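Local structure of LS-24 (Lathyrus sativus, 3LP9) at residues Phe68-Glu71 with Asn72-Phe76; Ser126-Gly129 with Lys130-Tyr133; Arg142-Tyr145 with Gly146-Ser149; Pro109-Gly113 with Thr114-Ser118. The protein probably binds either hemin, as a monomer, or spermine, as a dimer, and may act in the response to oxidative stress and in polyamine biosynthesis. One frame throughout, in Å; residues are numbered along the deposited sequence.

How the interactions relate
All four interactions are local, each within one continuous run of chain, and they come in the order 1, 4, 2, 3. Interaction 1 is the hairpin of strands 66-69 and 74-79 in one antiparallel sheet; interactions 2 and 3 belong to the next sheet, on its neighbouring strands 131-136 and 139-144, with centres about 9 Å apart. Interaction 4 lies in the loop between helix 104-107 and strand 122-125, and Phe110 brings it against Ile143 and Asn148 of interaction 3. Interaction 1 reaches across to its neighbours through Phe68 on Val132 and Glu71 on Tyr145, so two adjacent blades of the hemopexin propeller are joined here.

Interaction 1 (Phe68-Glu71 with Asn72-Phe76); sequences FDTE and NNEAF. With NA (sodium ion), chain G.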
loop_
_atom_site.group_PDB
_atom_site.type_symbol
_atom_site.label_atom_id
_atom_site.label_comp_id
_atom_site.label_asym_id
_atom_site.label_seq_id
_atom_site.Cartn_x
_atom_site.Cartn_y
_atom_site.Cartn_z
ATOM N N PHE A 68 -0.497 6.252 16.562
ATOM C CA PHE A 68 -0.728 6.314 17.987
ATOM C C PHE A 68 0.032 5.159 18.617
ATOM O O PHE A 68 0.063 4.032 18.100
ATOM C CB PHE A 68 -2.220 6.299 18.343
ATOM C CG PHE A 68 -2.961 5.004 17.917
ATOM C CD1 PHE A 68 -3.752 4.970 16.761
ATOM C CD2 PHE A 68 -2.880 3.845 18.691
ATOM C CE1 PHE A 68 -4.419 3.770 16.396
ATOM C CE2 PHE A 68 -3.535 2.665 18.312
ATOM C CZ PHE A 68 -4.314 2.620 17.193
ATOM N N ASP A 69 0.728 5.484 19.689
ATOM C CA ASP A 69 1.410 4.493 20.521
ATOM C C ASP A 69 0.402 3.574 21.184
ATOM O O ASP A 69 -0.701 3.987 21.526
ATOM C CB ASP A 69 2.218 5.209 21.572
ATOM C CG ASP A 69 1.435 6.323 22.277
ATOM O OD1 ASP A 69 1.138 7.382 21.651
ATOM O OD2 ASP A 69 1.208 6.164 23.487
ATOM N N THR A 70 0.777 2.302 21.355
ATOM C CA THR A 70 -0.106 1.322 21.987
ATOM C C THR A 70 0.489 1.074 23.363
ATOM O O THR A 70 0.030 1.610 24.363
ATOM C CB THR A 70 -0.233 0.037 21.091
ATOM O OG1 THR A 70 1.040 -0.261 20.507
ATOM C CG2 THR A 70 -1.201 0.272 19.939
ATOM N N GLU A 71 1.573 0.319 23.394
ATOM C CA GLU A 71 2.185 -0.110 24.617
ATOM C C GLU A 71 3.603 -0.510 24.317
ATOM O O GLU A 71 3.911 -0.891 23.202
ATOM C CB GLU A 71 1.454 -1.290 25.227
ATOM C CG GLU A 71 1.104 -2.478 24.306
ATOM C CD GLU A 71 0.232 -3.497 25.063
ATOM O OE1 GLU A 71 -0.952 -3.206 25.327
ATOM O OE2 GLU A 71 0.703 -4.593 25.386
ATOM N N ASN A 72 4.467 -0.407 25.330
ATOM C CA ASN A 72 5.872 -0.738 25.162
ATOM C C ASN A 72 6.486 0.136 24.070
ATOM O O ASN A 72 6.288 1.366 24.078
ATOM C CB ASN A 72 6.024 -2.244 24.893
ATOM C CG ASN A 72 5.646 -3.058 26.097
ATOM O OD1 ASN A 72 6.004 -2.701 27.183
ATOM N ND2 ASN A 72 4.871 -4.103 25.913
ATOM N N ASN A 73 7.211 -0.464 23.142
ATOM C CA ASN A 73 7.795 0.330 22.074
ATOM C C ASN A 73 7.015 0.111 20.784
ATOM O O ASN A 73 7.584 0.160 19.728
ATOM C CB ASN A 73 9.295 0.016 21.843
ATOM C CG ASN A 73 10.151 0.170 23.102
ATOM O OD1 ASN A 73 9.793 0.872 24.030
ATOM N ND2 ASN A 73 11.300 -0.483 23.112
ATOM N N GLU A 74 5.705 -0.111 20.878
ATOM C CA GLU A 74 4.865 -0.272 19.692
ATOM C C GLU A 74 3.892 0.866 19.414
ATOM O O GLU A 74 3.563 1.615 20.308
ATOM C CB GLU A 74 4.078 -1.575 19.770
ATOM C CG GLU A 74 4.993 -2.783 19.870
ATOM C CD GLU A 74 4.276 -4.091 19.984
ATOM O OE1 GLU A 74 3.089 -4.157 19.587
ATOM O OE2 GLU A 74 4.912 -5.058 20.445
ATOM N N ALA A 75 3.471 0.980 18.137
ATOM C CA ALA A 75 2.565 2.048 17.599
ATOM C C ALA A 75 1.998 1.591 16.245
ATOM O O ALA A 75 2.661 0.917 15.477
ATOM C CB ALA A 75 3.273 3.357 17.423
ATOM N N PHE A 76 0.757 2.011 15.988
ATOM C CA PHE A 76 0.069 1.803 14.724
ATOM C C PHE A 76 0.340 3.036 13.879
ATOM O O PHE A 76 0.295 4.161 14.365
ATOM C CB PHE A 76 -1.458 1.616 14.937
ATOM C CG PHE A 76 -1.897 0.170 15.043
ATOM C CD1 PHE A 76 -1.918 -0.649 13.921
ATOM C CD2 PHE A 76 -2.260 -0.377 16.272
ATOM C CE1 PHE A 76 -2.321 -1.952 14.008
ATOM C CE2 PHE A 76 -2.652 -1.682 16.365
ATOM C CZ PHE A 76 -2.682 -2.483 15.254
HETATM NA NA NA G . -1.003 9.113 21.681
HETATM O O HOH W 1 -0.875 9.742 18.783
#
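Phe68 and Phe76 meet where the backbone pairs them, and their side chains run alongside each other in one direction. CB of Phe76 sits over one face of the Phe68 ring, off toward its rim and 4.0 Å from the centroid, a CH-pi contact. The planes of the Phe68 and Phe76 rings are inclined by 42°, and Phe68 CZ comes to 3.7 Å from Phe76 CD2. Thr70, two residues on from Phe68, joins them: Thr70 CG2 is 3.9 Å from Phe76 CD2. Phe68 and Phe76 lie on one face of the sheet, with Thr70 just beyond the strand end. Behind them the backbones exchange a reciprocal pair of hydrogen bonds, Phe76 N to Phe68 O at 3.0 Å and Phe68 N to Phe76 O. This is the antiparallel hairpin of strands 66-69 and 74-79 in a hemopexin propeller blade. Its end is a type II' turn from Glu71 to Glu74, closed by Glu74 N on Glu71 O, while Thr70 N gives a nearly straight bond (174°) to Glu74 O. Asp69 and Ala75 occupy the other face as a non-hydrogen-bonded pair. With CG turned between its own N and carbonyl carbon (chi1 47°), Asp69 holds OD1 at 2.8 Å from the sodium ion, which water 1 also binds; OD2 has a salt bridge to Arg11. Further out, Phe68 packs on Ala123, Val132 and Leu134 of the next sheet, and Phe76 meets the ring of Phe108. Glu71 OE1 is hydrogen-bonded to Tyr145 OH, and Thr70 O receives Arg125 NE.

Interaction 2 (Ser126-Gly129 with Lys130-Tyr133); sequences STRG and KEVY
Ser126 swings OG opposite its own N (chi1 169°), while Glu131 carries CG beside its N (chi1 -64°) and then runs extended, so hydroxyl and carboxylate reach the same water from the two arms of one hairpin. The hairpin links strand 122-125 to strand 131-136 in a hemopexin blade, and its tip is a type II' turn from Arg128 to Glu131, with Gly129 at positive phi in the second position. Glu131 N closes the turn on Arg128 O at 3.0 Å. Two residues before the turn, Ser126 N bonds Glu131 O at 2.9 Å. Ser126 OG also accepts from Arg128 N, 2.8 Å away, making an ST turn just before the tip.

The side chains of Arg128 and Glu131 run alongside each other in the same direction, yet their guanidinium and carboxylate planes are 72° apart. The salt bridge between them is long, Arg128 NE to Glu131 OE2 3.6 Å. The other oxygen, Glu131 OE1, has its stronger partner in Arg142 NH2 on strand 139-144, and the nearby cationic groups should stabilise the negative form of this buried acid. Tyr133, whose ring meets that of Tyr124, offers its edge to the serine, with CE2 3.6 Å from Ser126 CB. Water 2 ties the group together, donating to Glu131 OE1 at 2.7 Å and hydrogen-bonded to both Ser126 OG and Tyr133 OH, the latter also at 2.7 Å.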
loop_
_atom_site.group_PDB
_atom_site.type_symbol
_atom_site.label_atom_id
_atom_site.label_comp_id
_atom_site.label_asym_id
_atom_site.label_seq_id
_atom_site.Cartn_x
_atom_site.Cartn_y
_atom_site.Cartn_z
ATOM N N SER A 126 -5.616 6.654 24.933
ATOM C CA SER A 126 -6.256 6.981 26.213
ATOM C C SER A 126 -5.391 6.448 27.366
ATOM O O SER A 126 -4.628 5.500 27.188
ATOM C CB SER A 126 -7.634 6.339 26.273
ATOM O OG SER A 126 -8.206 6.401 27.591
ATOM N N THR A 127 -5.513 7.046 28.555
ATOM C CA THR A 127 -4.762 6.595 29.723
ATOM C C THR A 127 -5.501 5.343 30.191
ATOM O O THR A 127 -5.007 4.524 31.004
ATOM C CB THR A 127 -4.770 7.678 30.912
ATOM O OG1 THR A 127 -6.093 8.177 31.094
ATOM C CG2 THR A 127 -3.883 8.822 30.623
ATOM N N ARG A 128 -6.720 5.225 29.694
ATOM C CA ARG A 128 -7.625 4.197 30.166
ATOM C C ARG A 128 -7.574 2.864 29.414
ATOM O O ARG A 128 -7.887 2.814 28.234
ATOM C CB ARG A 128 -9.018 4.763 30.110
ATOM C CG ARG A 128 -10.071 3.723 30.034
ATOM C CD ARG A 128 -10.657 3.538 31.387
ATOM N NE ARG A 128 -12.066 3.391 31.075
ATOM C CZ ARG A 128 -12.972 4.318 31.367
ATOM N NH1 ARG A 128 -12.608 5.433 32.026
ATOM N NH2 ARG A 128 -14.229 4.124 30.993
ATOM N N GLY A 129 -7.232 1.782 30.134
ATOM C CA GLY A 129 -7.088 0.428 29.567
ATOM C C GLY A 129 -6.334 0.436 28.241
ATOM O O GLY A 129 -5.225 1.006 28.128
ATOM N N LYS A 130 -6.931 -0.212 27.244
ATOM C CA LYS A 130 -6.349 -0.213 25.877
ATOM C C LYS A 130 -7.158 0.653 24.891
ATOM O O LYS A 130 -7.200 0.377 23.684
ATOM C CB LYS A 130 -6.216 -1.659 25.388
ATOM C CG LYS A 130 -5.469 -2.541 26.340
ATOM C CD LYS A 130 -5.182 -3.817 25.654
ATOM C CE LYS A 130 -3.931 -4.515 26.173
ATOM N NZ LYS A 130 -3.636 -5.675 25.230
ATOM N N GLU A 131 -7.802 1.688 25.438
ATOM C CA GLU A 131 -8.651 2.572 24.646
ATOM C C GLU A 131 -7.901 3.651 23.823
ATOM O O GLU A 131 -6.817 4.069 24.178
ATOM C CB GLU A 131 -9.770 3.159 25.502
ATOM C CG GLU A 131 -10.751 2.098 26.025
ATOM C CD GLU A 131 -11.823 2.665 26.901
ATOM O OE1 GLU A 131 -12.153 3.858 26.736
ATOM O OE2 GLU A 131 -12.324 1.927 27.781
ATOM N N VAL A 132 -8.468 4.012 22.671
ATOM C CA VAL A 132 -7.852 4.925 21.665
ATOM C C VAL A 132 -8.987 5.783 21.081
ATOM O O VAL A 132 -10.106 5.294 20.893
ATOM C CB VAL A 132 -7.114 4.183 20.494
ATOM C CG1 VAL A 132 -6.420 5.136 19.568
ATOM C CG2 VAL A 132 -6.121 3.183 20.987
ATOM N N TYR A 133 -8.715 7.057 20.845
ATOM C CA TYR A 133 -9.617 7.935 20.106
ATOM C C TYR A 133 -9.055 8.249 18.765
ATOM O O TYR A 133 -7.924 8.671 18.646
ATOM C CB TYR A 133 -9.885 9.237 20.867
ATOM C CG TYR A 133 -10.473 8.978 22.248
ATOM C CD1 TYR A 133 -11.860 9.112 22.496
ATOM C CD2 TYR A 133 -9.644 8.586 23.303
ATOM C CE1 TYR A 133 -12.368 8.856 23.756
ATOM C CE2 TYR A 133 -10.149 8.315 24.544
ATOM C CZ TYR A 133 -11.495 8.451 24.766
ATOM O OH TYR A 133 -11.965 8.203 26.038
HETATM O O HOH W 2 -10.680 6.053 27.153
#

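Interaction 3 (Arg142-Tyr145 with Gly146-Ser149); sequences RIDY and GSNS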
loop_
_atom_site.group_PDB
_atom_site.type_symbol
_atom_site.label_atom_id
_atom_site.label_comp_id
_atom_site.label_asym_id
_atom_site.label_seq_id
_atom_site.Cartn_x
_atom_site.Cartn_y
_atom_site.Cartn_z
ATOM N N ARG A 142 -13.939 6.006 19.342
ATOM C CA ARG A 142 -13.242 5.550 20.564
ATOM C C ARG A 142 -13.199 4.011 20.473
ATOM O O ARG A 142 -14.272 3.366 20.323
ATOM C CB ARG A 142 -14.014 5.997 21.782
ATOM C CG ARG A 142 -13.493 5.567 23.120
ATOM C CD ARG A 142 -14.583 5.949 24.072
ATOM N NE ARG A 142 -14.327 5.440 25.386
ATOM C CZ ARG A 142 -15.196 5.410 26.377
ATOM N NH1 ARG A 142 -16.418 5.884 26.191
ATOM N NH2 ARG A 142 -14.827 4.891 27.538
ATOM N N ILE A 143 -11.982 3.432 20.432
ATOM C CA ILE A 143 -11.845 1.968 20.311
ATOM C C ILE A 143 -11.107 1.283 21.489
ATOM O O ILE A 143 -10.580 1.952 22.377
ATOM C CB ILE A 143 -11.241 1.560 18.948
ATOM C CG1 ILE A 143 -9.715 1.657 18.972
ATOM C CG2 ILE A 143 -11.877 2.369 17.830
ATOM C CD1 ILE A 143 -9.027 1.096 17.746
ATOM N N ASP A 144 -11.094 -0.044 21.493
ATOM C CA ASP A 144 -10.298 -0.836 22.432
ATOM C C ASP A 144 -9.459 -1.806 21.591
ATOM O O ASP A 144 -10.005 -2.731 21.012
ATOM C CB ASP A 144 -11.192 -1.553 23.391
ATOM C CG ASP A 144 -10.426 -2.363 24.421
ATOM O OD1 ASP A 144 -9.443 -3.095 24.088
ATOM O OD2 ASP A 144 -10.810 -2.291 25.595
ATOM N N TYR A 145 -8.150 -1.570 21.467
ATOM C CA TYR A 145 -7.336 -2.433 20.622
ATOM C C TYR A 145 -7.046 -3.819 21.164
ATOM O O TYR A 145 -6.502 -4.642 20.424
ATOM C CB TYR A 145 -6.044 -1.785 20.188
ATOM C CG TYR A 145 -5.039 -1.557 21.302
ATOM C CD1 TYR A 145 -4.753 -0.250 21.743
ATOM C CD2 TYR A 145 -4.322 -2.635 21.858
ATOM C CE1 TYR A 145 -3.780 -0.009 22.714
ATOM C CE2 TYR A 145 -3.367 -2.442 22.879
ATOM C CZ TYR A 145 -3.096 -1.123 23.310
ATOM O OH TYR A 145 -2.150 -0.909 24.291
ATOM N N GLY A 146 -7.416 -4.115 22.418
ATOM C CA GLY A 146 -7.289 -5.476 22.931
ATOM C C GLY A 146 -8.464 -6.312 22.476
ATOM O O GLY A 146 -8.307 -7.449 22.048
ATOM N N SER A 147 -9.666 -5.748 22.595
ATOM C CA SER A 147 -10.897 -6.414 22.131
ATOM C C SER A 147 -11.108 -6.142 20.649
ATOM O O SER A 147 -11.876 -6.844 19.975
ATOM C CB SER A 147 -12.109 -5.924 22.893
ATOM O OG SER A 147 -12.559 -4.665 22.396
ATOM N N ASN A 148 -10.412 -5.124 20.147
ATOM C CA ASN A 148 -10.485 -4.750 18.739
ATOM C C ASN A 148 -11.939 -4.448 18.441
ATOM O O ASN A 148 -12.532 -5.071 17.584
ATOM C CB ASN A 148 -9.916 -5.840 17.783
ATOM C CG ASN A 148 -9.574 -5.279 16.402
ATOM O OD1 ASN A 148 -9.284 -4.071 16.289
ATOM N ND2 ASN A 148 -9.588 -6.119 15.359
ATOM N N SER A 149 -12.491 -3.467 19.153
ATOM C CA SER A 149 -13.894 -3.106 19.015
ATOM C C SER A 149 -14.054 -1.607 19.300
ATOM O O SER A 149 -13.109 -0.940 19.731
ATOM C CB SER A 149 -14.729 -3.878 20.026
ATOM O OG SER A 149 -14.446 -3.397 21.338
#
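A G1 beta bulge closes the turn between strands 139-144 and 149-157 of a hemopexin blade: Asn148 and Ser149 both stand against Asp144. Asn148 has the positive phi (58°) of the first bulge position. Asp144 N donates to Ser149 O at 2.8 Å, and Ser149 N returns a longer bond to Asp144 O, so the pair is an antiparallel hydrogen-bonded one. The bond from Asn148 N to that same carbonyl is weak, being badly bent.

Asp144 does more with its side chain. CG stands opposite the residue's own N (chi1 -178°), which folds the carboxylate forward over the loop. There OD1 accepts two backbone N-H groups. Gly146 N, 2.8 Å away from Asp144 OD1, meets it nearly along the C-O bond, whereas Ser147 N, 3.1 Å from OD1, comes from well above the carboxylate plane. The serine hydroxyls lie close by: Ser147 OG and Ser149 OG are hydrogen-bonded to each other at 2.5 Å, with Ser147 OG 3.5 Å from Asp144 CB. Ile143 brings CB to 3.2 Å from Ser149 O beside the strand pairing.

Tyr145 points away overall, though its CB stays close to Gly146 N, and its OH is hydrogen-bonded to Arg125 NH2 of strand 122-125. Asn148 ND2 is hydrogen-bonded to Val107 O. With two peptide N-H groups directed at one oxygen, the negative charge of Asp144 is probably stabilised, and the same two bonds fix the path of the backbone through Gly146 and Ser147.

Interaction 4 (Pro109-Gly113 with Thr114-Ser118); sequences PFFEG and TVFES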
loop_
_atom_site.group_PDB
_atom_site.type_symbol
_atom_site.label_atom_id
_atom_site.label_comp_id
_atom_site.label_asym_id
_atom_site.label_seq_id
_atom_site.Cartn_x
_atom_site.Cartn_y
_atom_site.Cartn_z
ATOM N N PRO A 109 -11.894 -4.378 11.441
ATOM C CA PRO A 109 -13.097 -4.611 10.637
ATOM C C PRO A 109 -14.259 -3.624 10.903
ATOM O O PRO A 109 -14.956 -3.205 9.959
ATOM C CB PRO A 109 -13.451 -6.098 10.948
ATOM C CG PRO A 109 -12.067 -6.700 11.225
ATOM C CD PRO A 109 -11.438 -5.634 12.088
ATOM N N PHE A 110 -14.467 -3.285 12.185
ATOM C CA PHE A 110 -15.574 -2.395 12.585
ATOM C C PHE A 110 -15.552 -1.043 11.844
ATOM O O PHE A 110 -16.501 -0.243 11.988
ATOM C CB PHE A 110 -15.565 -2.137 14.109
ATOM C CG PHE A 110 -14.261 -1.610 14.616
ATOM C CD1 PHE A 110 -13.317 -2.462 15.121
ATOM C CD2 PHE A 110 -13.969 -0.271 14.553
ATOM C CE1 PHE A 110 -12.095 -1.975 15.543
ATOM C CE2 PHE A 110 -12.768 0.222 14.967
ATOM C CZ PHE A 110 -11.811 -0.618 15.454
ATOM N N PHE A 111 -14.488 -0.786 11.062
ATOM C CA PHE A 111 -14.328 0.465 10.352
ATOM C C PHE A 111 -14.788 0.355 8.942
ATOM O O PHE A 111 -14.979 1.369 8.285
ATOM C CB PHE A 111 -12.879 0.952 10.349
ATOM C CG PHE A 111 -12.556 1.898 11.476
ATOM C CD1 PHE A 111 -13.567 2.553 12.166
ATOM C CD2 PHE A 111 -11.250 2.086 11.880
ATOM C CE1 PHE A 111 -13.288 3.382 13.246
ATOM C CE2 PHE A 111 -10.945 2.908 12.936
ATOM C CZ PHE A 111 -11.961 3.574 13.626
ATOM N N GLU A 112 -14.934 -0.857 8.457
ATOM C CA GLU A 112 -15.421 -1.081 7.150
ATOM C C GLU A 112 -16.715 -0.335 6.928
ATOM O O GLU A 112 -17.599 -0.323 7.808
ATOM C CB GLU A 112 -15.664 -2.559 6.961
ATOM C CG GLU A 112 -16.443 -2.908 5.759
ATOM C CD GLU A 112 -16.192 -4.358 5.496
ATOM O OE1 GLU A 112 -15.197 -4.869 6.128
ATOM O OE2 GLU A 112 -16.905 -5.025 4.696
ATOM N N GLY A 113 -16.845 0.232 5.732
ATOM C CA GLY A 113 -17.995 1.066 5.355
ATOM C C GLY A 113 -18.248 2.324 6.219
ATOM O O GLY A 113 -19.394 2.773 6.313
ATOM N N THR A 114 -17.205 2.865 6.877
ATOM C CA THR A 114 -17.306 4.091 7.628
ATOM C C THR A 114 -16.319 5.047 7.000
ATOM O O THR A 114 -15.562 4.649 6.105
ATOM C CB THR A 114 -16.950 3.895 9.118
ATOM O OG1 THR A 114 -15.541 3.757 9.255
ATOM C CG2 THR A 114 -17.579 2.688 9.675
ATOM N N VAL A 115 -16.305 6.301 7.467
ATOM C CA VAL A 115 -15.372 7.310 7.006
ATOM C C VAL A 115 -13.886 6.994 7.278
ATOM O O VAL A 115 -12.995 7.579 6.651
ATOM C CB VAL A 115 -15.718 8.729 7.592
ATOM C CG1 VAL A 115 -17.145 9.203 7.157
ATOM C CG2 VAL A 115 -15.551 8.774 9.101
ATOM N N PHE A 116 -13.622 6.084 8.208
ATOM C CA PHE A 116 -12.251 5.712 8.556
ATOM C C PHE A 116 -11.689 4.659 7.626
ATOM O O PHE A 116 -10.477 4.457 7.582
ATOM C CB PHE A 116 -12.179 5.228 9.973
ATOM C CG PHE A 116 -12.567 6.272 10.998
ATOM C CD1 PHE A 116 -11.602 7.058 11.614
ATOM C CD2 PHE A 116 -13.908 6.412 11.400
ATOM C CE1 PHE A 116 -11.964 8.003 12.557
ATOM C CE2 PHE A 116 -14.272 7.351 12.345
ATOM C CZ PHE A 116 -13.301 8.163 12.912
ATOM N N GLU A 117 -12.553 4.005 6.844
ATOM C CA GLU A 117 -12.051 2.933 5.985
ATOM C C GLU A 117 -10.927 3.381 5.070
ATOM O O GLU A 117 -9.911 2.694 4.936
ATOM C CB GLU A 117 -13.184 2.270 5.205
ATOM C CG GLU A 117 -12.721 1.095 4.333
ATOM C CD GLU A 117 -13.863 0.431 3.596
ATOM O OE1 GLU A 117 -15.061 0.672 3.959
ATOM O OE2 GLU A 117 -13.578 -0.333 2.658
ATOM N N SER A 118 -11.138 4.533 4.440
ATOM C CA SER A 118 -10.239 5.131 3.427
ATOM C C SER A 118 -9.107 5.964 4.066
ATOM O O SER A 118 -8.219 6.472 3.360
ATOM C CB SER A 118 -11.052 6.043 2.481
ATOM O OG SER A 118 -11.475 7.210 3.195
#
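Phe111 and Phe116 form an offset stack on side chains leaving two successive turns, in the loop that leads from helix 104-107 to strand 122-125 of a hemopexin blade. A type II turn runs from Phe111 to Thr114, with Gly113 at positive phi, and a type I turn follows from Thr114 to Glu117. The second turn leads directly to Ser118, which probably takes part in spermine binding.

In the aromatic contacts, the planes of the Phe111 and Phe116 rings are nearly parallel. The overlap is partial: Phe116 CB, rather than its ring, sits over the middle of the Phe111 face, 3.6 Å from the centroid. Phe110 lays CE2 over the opposite face, so Phe111 is sandwiched. Phe116 also packs on Leu134, Ala141 and Ile155 of the sheet.

Among the hydrogen bonds, Phe111 O is gripped twice by one residue, by Thr114 N at 3.0 Å and by Thr114 OG1 at 2.6 Å. The hydroxyl can do this because it is tucked between its own N and carbonyl carbon (chi1 75°). Thr114 OG1 also accepts from Phe116 N, 3.2 Å away, an ST turn, and lies in the plane of the Phe116 ring at its edge.

As for the charged group, Glu117 runs extended back to the first turn, and Glu117 OE1 takes Gly113 N on the anti side of the carboxylate at 2.6 Å.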